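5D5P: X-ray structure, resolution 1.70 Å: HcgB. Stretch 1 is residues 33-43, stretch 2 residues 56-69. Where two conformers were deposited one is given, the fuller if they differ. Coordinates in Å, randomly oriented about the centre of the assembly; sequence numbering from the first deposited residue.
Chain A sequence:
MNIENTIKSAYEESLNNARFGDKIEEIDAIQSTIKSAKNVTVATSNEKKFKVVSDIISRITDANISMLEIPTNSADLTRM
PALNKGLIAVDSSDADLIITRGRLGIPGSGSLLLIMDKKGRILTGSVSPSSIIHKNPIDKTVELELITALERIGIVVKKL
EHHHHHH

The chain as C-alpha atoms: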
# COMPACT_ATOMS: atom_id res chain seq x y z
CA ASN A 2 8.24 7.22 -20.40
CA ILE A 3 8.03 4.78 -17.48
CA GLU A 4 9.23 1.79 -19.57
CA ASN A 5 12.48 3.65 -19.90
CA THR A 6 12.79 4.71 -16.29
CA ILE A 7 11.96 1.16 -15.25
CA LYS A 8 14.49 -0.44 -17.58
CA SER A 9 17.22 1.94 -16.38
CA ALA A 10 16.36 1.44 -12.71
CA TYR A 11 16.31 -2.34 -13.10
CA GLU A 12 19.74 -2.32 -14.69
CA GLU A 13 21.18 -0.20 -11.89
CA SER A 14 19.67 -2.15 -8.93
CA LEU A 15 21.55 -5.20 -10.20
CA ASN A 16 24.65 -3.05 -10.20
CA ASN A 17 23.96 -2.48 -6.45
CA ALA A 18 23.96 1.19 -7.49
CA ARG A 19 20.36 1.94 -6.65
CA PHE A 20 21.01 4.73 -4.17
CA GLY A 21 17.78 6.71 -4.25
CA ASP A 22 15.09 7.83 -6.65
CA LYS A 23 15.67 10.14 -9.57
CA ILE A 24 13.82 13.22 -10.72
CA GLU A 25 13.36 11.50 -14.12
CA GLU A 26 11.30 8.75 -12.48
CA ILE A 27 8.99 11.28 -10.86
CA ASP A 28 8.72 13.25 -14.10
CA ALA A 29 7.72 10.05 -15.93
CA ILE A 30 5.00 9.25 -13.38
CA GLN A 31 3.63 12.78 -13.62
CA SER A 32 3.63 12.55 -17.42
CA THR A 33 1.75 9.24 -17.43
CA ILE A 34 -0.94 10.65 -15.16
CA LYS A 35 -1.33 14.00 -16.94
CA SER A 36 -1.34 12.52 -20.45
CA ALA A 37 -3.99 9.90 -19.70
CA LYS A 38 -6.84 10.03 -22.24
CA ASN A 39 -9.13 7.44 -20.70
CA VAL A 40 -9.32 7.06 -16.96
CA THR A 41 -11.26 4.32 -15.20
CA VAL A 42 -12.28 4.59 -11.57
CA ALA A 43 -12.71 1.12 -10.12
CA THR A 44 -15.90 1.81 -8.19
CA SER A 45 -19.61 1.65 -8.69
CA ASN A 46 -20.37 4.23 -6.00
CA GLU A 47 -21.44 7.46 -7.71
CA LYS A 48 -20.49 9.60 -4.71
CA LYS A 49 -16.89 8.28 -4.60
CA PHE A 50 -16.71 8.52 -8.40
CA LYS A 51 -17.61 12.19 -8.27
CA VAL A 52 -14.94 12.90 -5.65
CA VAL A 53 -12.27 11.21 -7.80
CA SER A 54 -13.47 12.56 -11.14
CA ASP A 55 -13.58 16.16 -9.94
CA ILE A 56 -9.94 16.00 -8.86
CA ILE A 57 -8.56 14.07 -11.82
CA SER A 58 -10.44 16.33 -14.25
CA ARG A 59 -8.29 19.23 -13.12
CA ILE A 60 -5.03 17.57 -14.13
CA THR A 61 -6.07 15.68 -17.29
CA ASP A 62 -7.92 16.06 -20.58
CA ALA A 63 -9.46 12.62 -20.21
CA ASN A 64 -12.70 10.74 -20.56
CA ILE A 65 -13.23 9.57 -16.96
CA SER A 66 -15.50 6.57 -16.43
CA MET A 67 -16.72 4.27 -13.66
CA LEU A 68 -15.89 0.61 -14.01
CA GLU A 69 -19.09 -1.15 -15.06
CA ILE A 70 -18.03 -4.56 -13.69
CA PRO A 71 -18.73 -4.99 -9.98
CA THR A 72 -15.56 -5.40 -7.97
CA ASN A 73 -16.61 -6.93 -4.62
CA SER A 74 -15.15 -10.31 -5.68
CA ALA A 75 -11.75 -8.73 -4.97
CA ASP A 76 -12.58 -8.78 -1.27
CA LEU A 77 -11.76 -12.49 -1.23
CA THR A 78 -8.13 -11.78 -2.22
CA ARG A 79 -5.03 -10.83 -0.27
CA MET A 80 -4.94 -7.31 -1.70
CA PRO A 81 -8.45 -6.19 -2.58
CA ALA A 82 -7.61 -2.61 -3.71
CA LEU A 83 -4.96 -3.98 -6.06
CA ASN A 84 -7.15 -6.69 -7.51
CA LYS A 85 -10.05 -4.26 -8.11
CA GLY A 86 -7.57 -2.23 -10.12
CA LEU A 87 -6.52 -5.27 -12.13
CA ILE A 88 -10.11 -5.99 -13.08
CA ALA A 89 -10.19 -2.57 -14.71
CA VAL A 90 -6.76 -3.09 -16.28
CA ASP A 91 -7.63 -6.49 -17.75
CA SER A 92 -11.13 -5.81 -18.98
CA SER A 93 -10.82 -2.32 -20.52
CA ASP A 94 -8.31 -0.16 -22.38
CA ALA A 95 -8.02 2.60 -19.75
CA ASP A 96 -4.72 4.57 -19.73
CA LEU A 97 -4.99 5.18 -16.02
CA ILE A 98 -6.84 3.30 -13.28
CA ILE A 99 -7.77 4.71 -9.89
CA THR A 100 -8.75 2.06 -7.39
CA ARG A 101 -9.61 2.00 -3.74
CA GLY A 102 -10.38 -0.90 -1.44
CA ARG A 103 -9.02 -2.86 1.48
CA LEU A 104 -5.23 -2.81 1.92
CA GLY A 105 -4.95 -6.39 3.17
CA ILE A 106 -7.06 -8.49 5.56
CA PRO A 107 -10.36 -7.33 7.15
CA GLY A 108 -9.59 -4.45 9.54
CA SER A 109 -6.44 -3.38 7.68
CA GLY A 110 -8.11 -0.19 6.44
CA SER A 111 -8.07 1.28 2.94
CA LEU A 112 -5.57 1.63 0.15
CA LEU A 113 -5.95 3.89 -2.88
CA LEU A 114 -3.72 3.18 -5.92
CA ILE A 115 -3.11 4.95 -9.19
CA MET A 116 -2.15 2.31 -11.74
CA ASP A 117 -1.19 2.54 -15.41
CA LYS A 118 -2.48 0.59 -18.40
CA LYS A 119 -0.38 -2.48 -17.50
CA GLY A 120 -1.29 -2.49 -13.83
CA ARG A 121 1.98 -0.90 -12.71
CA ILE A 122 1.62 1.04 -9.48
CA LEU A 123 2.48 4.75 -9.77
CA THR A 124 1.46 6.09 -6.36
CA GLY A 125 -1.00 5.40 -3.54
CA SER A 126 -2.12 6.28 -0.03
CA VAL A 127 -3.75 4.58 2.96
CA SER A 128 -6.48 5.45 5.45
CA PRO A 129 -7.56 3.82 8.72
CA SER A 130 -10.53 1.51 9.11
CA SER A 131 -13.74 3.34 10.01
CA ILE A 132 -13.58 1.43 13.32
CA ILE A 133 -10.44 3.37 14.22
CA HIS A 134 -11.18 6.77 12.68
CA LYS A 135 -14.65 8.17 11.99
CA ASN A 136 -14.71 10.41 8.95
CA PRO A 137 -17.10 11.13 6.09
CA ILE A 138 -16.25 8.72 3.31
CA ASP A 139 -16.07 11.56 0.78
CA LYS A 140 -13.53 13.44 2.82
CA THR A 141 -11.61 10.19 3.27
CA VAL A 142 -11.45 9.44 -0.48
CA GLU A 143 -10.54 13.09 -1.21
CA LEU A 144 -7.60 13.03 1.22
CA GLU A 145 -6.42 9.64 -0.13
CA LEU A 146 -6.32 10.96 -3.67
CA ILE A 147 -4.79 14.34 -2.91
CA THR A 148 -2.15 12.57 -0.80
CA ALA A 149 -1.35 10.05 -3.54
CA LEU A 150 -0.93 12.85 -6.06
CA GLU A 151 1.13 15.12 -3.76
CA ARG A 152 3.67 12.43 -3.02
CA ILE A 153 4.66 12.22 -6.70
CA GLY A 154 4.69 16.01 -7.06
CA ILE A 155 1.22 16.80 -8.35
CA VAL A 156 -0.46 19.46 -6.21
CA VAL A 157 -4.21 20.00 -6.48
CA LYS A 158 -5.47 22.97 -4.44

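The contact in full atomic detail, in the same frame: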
# COMPACT_ATOMS: atom_id res chain seq x y z
N THR A 33 2.69 10.32 -17.22
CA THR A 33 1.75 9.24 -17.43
C THR A 33 0.38 9.61 -16.93
O THR A 33 -0.63 9.30 -17.57
CB THR A 33 2.25 7.98 -16.70
OG1 THR A 33 3.50 7.59 -17.28
CG2 THR A 33 1.25 6.84 -16.83
N ILE A 34 0.33 10.24 -15.76
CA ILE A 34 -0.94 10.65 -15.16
C ILE A 34 -1.57 11.79 -15.96
O ILE A 34 -2.75 11.75 -16.30
CB ILE A 34 -0.77 11.07 -13.66
CG1 ILE A 34 -0.47 9.84 -12.80
CG2 ILE A 34 -2.02 11.79 -13.15
CD1 ILE A 34 -0.05 10.15 -11.35
N LYS A 35 -0.78 12.81 -16.28
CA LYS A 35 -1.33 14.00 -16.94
C LYS A 35 -1.72 13.74 -18.39
O LYS A 35 -2.60 14.41 -18.92
CB LYS A 35 -0.34 15.17 -16.83
CG LYS A 35 -0.18 15.67 -15.40
CD LYS A 35 0.90 16.74 -15.32
CE LYS A 35 0.93 17.42 -13.95
NZ LYS A 35 2.21 18.16 -13.72
N SER A 36 -1.08 12.75 -19.03
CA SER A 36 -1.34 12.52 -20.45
C SER A 36 -2.43 11.48 -20.67
O SER A 36 -2.79 11.19 -21.81
CB SER A 36 -0.06 12.09 -21.17
OG SER A 36 0.26 10.74 -20.87
N ALA A 37 -2.96 10.92 -19.59
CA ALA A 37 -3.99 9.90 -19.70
C ALA A 37 -5.20 10.42 -20.47
O ALA A 37 -5.69 11.53 -20.19
CB ALA A 37 -4.40 9.42 -18.31
N LYS A 38 -5.68 9.63 -21.43
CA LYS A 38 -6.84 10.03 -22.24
C LYS A 38 -8.12 9.35 -21.80
O LYS A 38 -9.21 9.85 -22.06
CB LYS A 38 -6.57 9.78 -23.72
CG LYS A 38 -5.33 10.51 -24.17
CD LYS A 38 -5.42 11.98 -23.78
CE LYS A 38 -4.20 12.78 -24.25
NZ LYS A 38 -4.37 14.23 -23.97
N ASN A 39 -7.98 8.19 -21.16
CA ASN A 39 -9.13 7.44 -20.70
C ASN A 39 -8.80 6.92 -19.32
O ASN A 39 -7.89 6.11 -19.13
CB ASN A 39 -9.46 6.31 -21.67
CG ASN A 39 -10.03 6.82 -22.97
OD1 ASN A 39 -11.18 7.25 -23.02
ND2 ASN A 39 -9.24 6.77 -24.02
N VAL A 40 -9.57 7.40 -18.35
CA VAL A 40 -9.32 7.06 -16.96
C VAL A 40 -10.48 6.26 -16.44
O VAL A 40 -11.62 6.68 -16.59
CB VAL A 40 -9.14 8.34 -16.10
CG1 VAL A 40 -8.96 7.98 -14.64
CG2 VAL A 40 -7.95 9.17 -16.60
N THR A 41 -10.21 5.12 -15.80
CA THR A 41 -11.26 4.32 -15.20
C THR A 41 -11.13 4.37 -13.70
O THR A 41 -10.05 4.20 -13.16
CB THR A 41 -11.21 2.85 -15.68
OG1 THR A 41 -11.64 2.77 -17.05
CG2 THR A 41 -12.14 1.96 -14.85
N VAL A 42 -12.25 4.64 -13.02
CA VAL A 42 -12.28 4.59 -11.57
C VAL A 42 -12.97 3.28 -11.19
O VAL A 42 -14.09 3.01 -11.61
CB VAL A 42 -13.01 5.79 -10.96
CG1 VAL A 42 -12.85 5.77 -9.48
CG2 VAL A 42 -12.45 7.11 -11.56
N ALA A 43 -12.27 2.47 -10.43
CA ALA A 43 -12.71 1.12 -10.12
C ALA A 43 -13.69 1.14 -8.97
O ALA A 43 -13.40 0.65 -7.89
CB ALA A 43 -11.49 0.21 -9.79
N ILE A 56 -11.35 15.70 -9.06
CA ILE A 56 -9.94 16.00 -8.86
C ILE A 56 -9.13 15.70 -10.11
O ILE A 56 -8.33 16.51 -10.55
CB ILE A 56 -9.35 15.19 -7.67
CG1 ILE A 56 -9.89 15.75 -6.36
CG2 ILE A 56 -7.82 15.24 -7.70
CD1 ILE A 56 -9.68 14.81 -5.19
N ILE A 57 -9.35 14.52 -10.67
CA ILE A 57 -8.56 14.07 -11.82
C ILE A 57 -8.84 14.94 -13.04
O ILE A 57 -7.97 15.11 -13.91
CB ILE A 57 -8.84 12.60 -12.13
CG1 ILE A 57 -8.38 11.75 -10.95
CG2 ILE A 57 -8.14 12.16 -13.40
CD1 ILE A 57 -6.90 11.90 -10.64
N SER A 58 -10.06 15.49 -13.11
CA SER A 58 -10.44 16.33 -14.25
C SER A 58 -9.63 17.60 -14.30
O SER A 58 -9.50 18.21 -15.36
CB SER A 58 -11.93 16.71 -14.18
OG SER A 58 -12.73 15.59 -14.47
N ARG A 59 -9.06 17.99 -13.17
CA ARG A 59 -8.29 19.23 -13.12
C ARG A 59 -6.85 19.05 -13.59
O ARG A 59 -6.15 20.02 -13.83
CB ARG A 59 -8.28 19.82 -11.70
CG ARG A 59 -9.63 20.37 -11.27
CD ARG A 59 -9.57 20.93 -9.86
NE ARG A 59 -8.66 22.07 -9.78
CZ ARG A 59 -8.25 22.61 -8.64
NH1 ARG A 59 -8.67 22.11 -7.49
NH2 ARG A 59 -7.42 23.65 -8.66
N ILE A 60 -6.41 17.81 -13.74
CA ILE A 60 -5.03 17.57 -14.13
C ILE A 60 -4.92 16.76 -15.42
O ILE A 60 -3.82 16.45 -15.85
CB ILE A 60 -4.22 16.89 -13.02
CG1 ILE A 60 -4.74 15.49 -12.75
CG2 ILE A 60 -4.28 17.74 -11.75
CD1 ILE A 60 -3.90 14.71 -11.74
N THR A 61 -6.05 16.41 -16.02
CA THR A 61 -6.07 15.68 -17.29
C THR A 61 -7.11 16.22 -18.26
O THR A 61 -8.03 16.94 -17.88
CB THR A 61 -6.42 14.20 -17.12
OG1 THR A 61 -7.78 14.11 -16.68
CG2 THR A 61 -5.52 13.51 -16.10
N ASP A 62 -6.90 15.91 -19.54
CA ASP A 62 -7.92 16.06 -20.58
C ASP A 62 -8.44 14.68 -20.95
O ASP A 62 -8.22 14.21 -22.07
CB ASP A 62 -7.36 16.74 -21.83
CG ASP A 62 -6.94 18.17 -21.56
OD1 ASP A 62 -7.78 18.93 -21.02
OD2 ASP A 62 -5.79 18.53 -21.89
N ALA A 63 -9.10 14.02 -20.01
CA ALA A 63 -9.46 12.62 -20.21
C ALA A 63 -10.95 12.36 -20.14
O ALA A 63 -11.69 13.10 -19.50
CB ALA A 63 -8.75 11.76 -19.18
N ASN A 64 -11.39 11.31 -20.83
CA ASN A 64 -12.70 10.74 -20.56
C ASN A 64 -12.56 9.98 -19.26
O ASN A 64 -11.73 9.08 -19.19
CB ASN A 64 -13.14 9.79 -21.68
CG ASN A 64 -13.08 10.44 -23.04
OD1 ASN A 64 -13.41 11.61 -23.21
ND2 ASN A 64 -12.64 9.67 -24.04
N ILE A 65 -13.37 10.28 -18.24
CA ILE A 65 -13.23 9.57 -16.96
C ILE A 65 -14.48 8.76 -16.75
O ILE A 65 -15.57 9.29 -16.84
CB ILE A 65 -13.03 10.53 -15.75
CG1 ILE A 65 -11.85 11.47 -16.00
CG2 ILE A 65 -12.81 9.74 -14.49
CD1 ILE A 65 -11.69 12.53 -14.93
N SER A 66 -14.33 7.47 -16.45
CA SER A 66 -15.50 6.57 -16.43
C SER A 66 -15.50 5.71 -15.18
O SER A 66 -14.43 5.40 -14.67
CB SER A 66 -15.47 5.66 -17.66
OG SER A 66 -15.46 6.42 -18.84
N MET A 67 -16.68 5.30 -14.71
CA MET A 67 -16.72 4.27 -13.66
C MET A 67 -16.52 2.92 -14.31
O MET A 67 -16.97 2.70 -15.42
CB MET A 67 -18.04 4.23 -12.88
CG MET A 67 -18.23 5.24 -11.79
SD MET A 67 -19.73 4.92 -10.81
CE MET A 67 -20.96 5.03 -12.11
N LEU A 68 -16.00 1.98 -13.55
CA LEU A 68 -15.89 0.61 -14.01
C LEU A 68 -17.27 -0.03 -13.95
O LEU A 68 -17.92 0.02 -12.91
CB LEU A 68 -14.91 -0.16 -13.15
CG LEU A 68 -14.65 -1.64 -13.46
CD1 LEU A 68 -13.99 -1.78 -14.82
CD2 LEU A 68 -13.79 -2.22 -12.39
N GLU A 69 -17.73 -0.61 -15.06
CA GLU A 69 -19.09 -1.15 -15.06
C GLU A 69 -19.19 -2.47 -14.30
O GLU A 69 -20.21 -2.77 -13.67
CB GLU A 69 -19.56 -1.44 -16.49
CG GLU A 69 -19.93 -0.28 -17.39
CD GLU A 69 -19.36 -0.49 -18.78
OE1 GLU A 69 -18.24 -1.03 -18.90
OE2 GLU A 69 -20.08 -0.18 -19.76
O HOH W 1 -4.78 13.89 -20.53
O HOH W 2 -9.81 12.08 -23.95
O HOH W 3 -14.56 0.97 -17.22

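The strand that begins at N39 runs parallel to strand 64-67 and carries a side-chain rung at its start. N39 and N64 sit side by side on one face of the sheet, and N64 ND2 donates to N39 OD1 at 3.0 Å. An amide suits this place: one supplies the donor and the other the acceptor.

The backbone ladder follows. N64 N donates to K38 O at 2.9 Å, and V40 N to N64 O at 2.9 Å. S66 N then reaches V40 O at 2.8 Å, and V42 N reaches S66 O at 2.8 Å. L68 N closes the series on V42 O at 2.9 Å. V40 and V42 thus use both their N and O, as expected for parallel strands. CA-H...O contacts fill the gaps, such as I65 CA to V40 O at 3.3 Å.

V40, V42, I65 and M67 share the other face. V40 is buried; its CG2 lies 3.7 Å from A63 CB, and its CB 4.1 Å from I65 CG1. V42 CG2 packs 4.0 Å from I65 CG2. The beta-branched V40, V42 and I65 make the close apolar contacts here; M67 contributes little. T41 and S66 lie on the N39 face, where S66 is exposed and a small polar side chain is at home. Beyond the strand, L68 is buried, with CD2 4.2 Å from A43 CB.

Before the strands, I34 and K35, at the end of a helix, meet I60 and T61. I34 CG2 touches I60 CD1 at 3.7 Å. T61 CG2 lies 3.3 Å from I34 O, while T61 OG1 donates to I57 O at 3.0 Å, tying the threonine to its own stretch. Water 1 bridges the two stretches: it donates to K35 O at 2.8 Å and A37 O at 2.6 Å, and accepts from D62 N at 3.1 Å. The contact buries 773 Å² between the stretches, both sides summed.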